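Local coordinates for protein monovalent Na+/H+ antiporter subunit A (Dietzia sp. DQ12-45-1b, PDB 7D3U) that probably exchanges sodium ions for protons across the cell membrane as the large subunit of the Mrp antiporter complex, at residues V646-T651 against P817-N822. Residues are numbered along the deposited sequence.
Sequences VDVALT and PGGGFN
Residues 646-651 form the opening turns of helix 646-667, with Leu650 N to Val646 O at 2.9 Å and Thr651 N to Asp647 O at 3.0 Å. Against them lies a glycine-rich loop, with extended angles at Pro817 only, that passes through Gly818 (phi/psi 100/98) and Gly819 (-96/-62) to Gly820, the N-cap of helix 821-837. CA distances of 4.7 Å (Asp647-Pro817) and 5.3 Å (Thr651-Asn822) set the register. The conformation of Gly818 calls for glycine: a CB would jam against Pro817 O and crowd Leu650 CD1. Its CA lies 3.4 Å from Asp647 OD1. Val646 CG1 meets Pro817 CB at 3.7 Å. Asn822 (chi1 m) points its amide at the helix, its OD1 3.2 Å from Leu650 CB. Thr651 OG1 (chi1 m) donates a very short 2.4 Å hydrogen bond to Asn822 OD1, while Asn822 ND2 gives a weak 2.5 Å bond (N-H...acceptor angle 122°) to Asp647 OD1 (chi1 t). Leu73 of subunit C packs on Asp647 and Thr651, Leu61 of subunit F on Leu650. Polar side chains here join transmembrane helices: one buried amide, accepting from a hydroxyl and, more weakly, donating to the Asp647 carboxyl group, links the MbhD-like and MnhB-like regions of one chain.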
ATOM      1  N   VAL B 646      25.151  27.316  -2.402  1.00 77.97           N
ATOM      2  CA  VAL B 646      24.504  28.622  -2.331  1.00 77.97           C
ATOM      3  C   VAL B 646      23.057  28.537  -2.799  1.00 77.97           C
ATOM      4  O   VAL B 646      22.150  29.075  -2.153  1.00 77.97           O
ATOM      5  CB  VAL B 646      25.302  29.656  -3.142  1.00 77.97           C
ATOM      6  CG1 VAL B 646      24.737  31.043  -2.919  1.00 77.97           C
ATOM      7  CG2 VAL B 646      26.766  29.608  -2.751  1.00 77.97           C
ATOM      8  N   ASP B 647      22.819  27.872  -3.933  1.00 79.77           N
ATOM      9  CA  ASP B 647      21.454  27.724  -4.429  1.00 79.77           C
ATOM     10  C   ASP B 647      20.601  26.926  -3.451  1.00 79.77           C
ATOM     11  O   ASP B 647      19.429  27.254  -3.217  1.00 79.77           O
ATOM     12  CB  ASP B 647      21.473  27.054  -5.803  1.00 79.77           C
ATOM     13  CG  ASP B 647      20.179  27.252  -6.570  1.00 79.77           C
ATOM     14  OD1 ASP B 647      19.215  27.791  -5.991  1.00 79.77           O
ATOM     15  OD2 ASP B 647      20.127  26.867  -7.757  1.00 79.77           O
ATOM     16  N   VAL B 648      21.181  25.885  -2.854  1.00 75.55           N
ATOM     17  CA  VAL B 648      20.446  25.090  -1.878  1.00 75.55           C
ATOM     18  C   VAL B 648      20.160  25.910  -0.628  1.00 75.55           C
ATOM     19  O   VAL B 648      19.093  25.783  -0.024  1.00 75.55           O
ATOM     20  CB  VAL B 648      21.220  23.802  -1.549  1.00 75.55           C
ATOM     21  CG1 VAL B 648      20.421  22.936  -0.596  1.00 75.55           C
ATOM     22  CG2 VAL B 648      21.541  23.045  -2.823  1.00 75.55           C
ATOM     23  N   ALA B 649      21.094  26.775  -0.227  1.00 74.07           N
ATOM     24  CA  ALA B 649      20.846  27.642   0.921  1.00 74.07           C
ATOM     25  C   ALA B 649      19.716  28.622   0.634  1.00 74.07           C
ATOM     26  O   ALA B 649      18.855  28.860   1.490  1.00 74.07           O
ATOM     27  CB  ALA B 649      22.120  28.391   1.304  1.00 74.07           C
ATOM     28  N   LEU B 650      19.718  29.215  -0.560  1.00 75.81           N
ATOM     29  CA  LEU B 650      18.624  30.087  -0.974  1.00 75.81           C
ATOM     30  C   LEU B 650      17.284  29.369  -0.884  1.00 75.81           C
ATOM     31  O   LEU B 650      16.330  29.866  -0.266  1.00 75.81           O
ATOM     32  CB  LEU B 650      18.874  30.570  -2.401  1.00 75.81           C
ATOM     33  CG  LEU B 650      19.010  32.066  -2.647  1.00 75.81           C
ATOM     34  CD1 LEU B 650      19.044  32.343  -4.136  1.00 75.81           C
ATOM     35  CD2 LEU B 650      17.857  32.786  -2.000  1.00 75.81           C
ATOM     36  N   THR B 651      17.196  28.194  -1.512  1.00 74.78           N
ATOM     37  CA  THR B 651      15.945  27.448  -1.505  1.00 74.78           C
ATOM     38  C   THR B 651      15.544  27.040  -0.095  1.00 74.78           C
ATOM     39  O   THR B 651      14.356  27.037   0.232  1.00 74.78           O
ATOM     40  CB  THR B 651      16.062  26.224  -2.410  1.00 74.78           C
ATOM     41  OG1 THR B 651      16.163  26.655  -3.772  1.00 74.78           O
ATOM     42  CG2 THR B 651      14.847  25.328  -2.270  1.00 74.78           C
ATOM     43  N   PRO B 817      23.432  31.926  -8.415  1.00 80.10           N
ATOM     44  CA  PRO B 817      22.549  31.107  -7.576  1.00 80.10           C
ATOM     45  C   PRO B 817      21.079  31.456  -7.765  1.00 80.10           C
ATOM     46  O   PRO B 817      20.687  32.623  -7.728  1.00 80.10           O
ATOM     47  CB  PRO B 817      23.022  31.422  -6.152  1.00 80.10           C
ATOM     48  CG  PRO B 817      23.799  32.687  -6.270  1.00 80.10           C
ATOM     49  CD  PRO B 817      24.444  32.625  -7.608  1.00 80.10           C
ATOM     50  N   GLY B 818      20.269  30.421  -7.978  1.00 81.73           N
ATOM     51  CA  GLY B 818      18.824  30.540  -7.990  1.00 81.73           C
ATOM     52  C   GLY B 818      18.232  30.604  -9.380  1.00 81.73           C
ATOM     53  O   GLY B 818      18.222  31.676  -9.989  1.00 81.73           O
ATOM     54  N   GLY B 819      17.736  29.481  -9.901  1.00 84.28           N
ATOM     55  CA  GLY B 819      17.222  29.502 -11.257  1.00 84.28           C
ATOM     56  C   GLY B 819      15.728  29.683 -11.437  1.00 84.28           C
ATOM     57  O   GLY B 819      15.301  30.675 -12.034  1.00 84.28           O
ATOM     58  N   GLY B 820      14.918  28.754 -10.933  1.00 81.28           N
ATOM     59  CA  GLY B 820      13.483  28.946 -10.999  1.00 81.28           C
ATOM     60  C   GLY B 820      12.740  28.663  -9.712  1.00 81.28           C
ATOM     61  O   GLY B 820      11.686  29.251  -9.452  1.00 81.28           O
ATOM     62  N   PHE B 821      13.311  27.812  -8.862  1.00 80.92           N
ATOM     63  CA  PHE B 821      12.647  27.479  -7.611  1.00 80.92           C
ATOM     64  C   PHE B 821      12.819  28.577  -6.582  1.00 80.92           C
ATOM     65  O   PHE B 821      11.860  28.943  -5.900  1.00 80.92           O
ATOM     66  CB  PHE B 821      13.174  26.159  -7.055  1.00 80.92           C
ATOM     67  CG  PHE B 821      12.698  24.959  -7.804  1.00 80.92           C
ATOM     68  CD1 PHE B 821      11.455  24.415  -7.539  1.00 80.92           C
ATOM     69  CD2 PHE B 821      13.486  24.378  -8.778  1.00 80.92           C
ATOM     70  CE1 PHE B 821      11.011  23.311  -8.228  1.00 80.92           C
ATOM     71  CE2 PHE B 821      13.046  23.277  -9.469  1.00 80.92           C
ATOM     72  CZ  PHE B 821      11.807  22.744  -9.197  1.00 80.92           C
ATOM     73  N   ASN B 822      14.029  29.114  -6.462  1.00 80.13           N
ATOM     74  CA  ASN B 822      14.230  30.283  -5.621  1.00 80.13           C
ATOM     75  C   ASN B 822      13.456  31.476  -6.164  1.00 80.13           C
ATOM     76  O   ASN B 822      12.858  32.238  -5.396  1.00 80.13           O
ATOM     77  CB  ASN B 822      15.722  30.578  -5.517  1.00 80.13           C
ATOM     78  CG  ASN B 822      16.543  29.316  -5.342  1.00 80.13           C
ATOM     79  OD1 ASN B 822      16.859  28.922  -4.224  1.00 80.13           O
ATOM     80  ND2 ASN B 822      16.864  28.657  -6.447  1.00 80.13           N
TER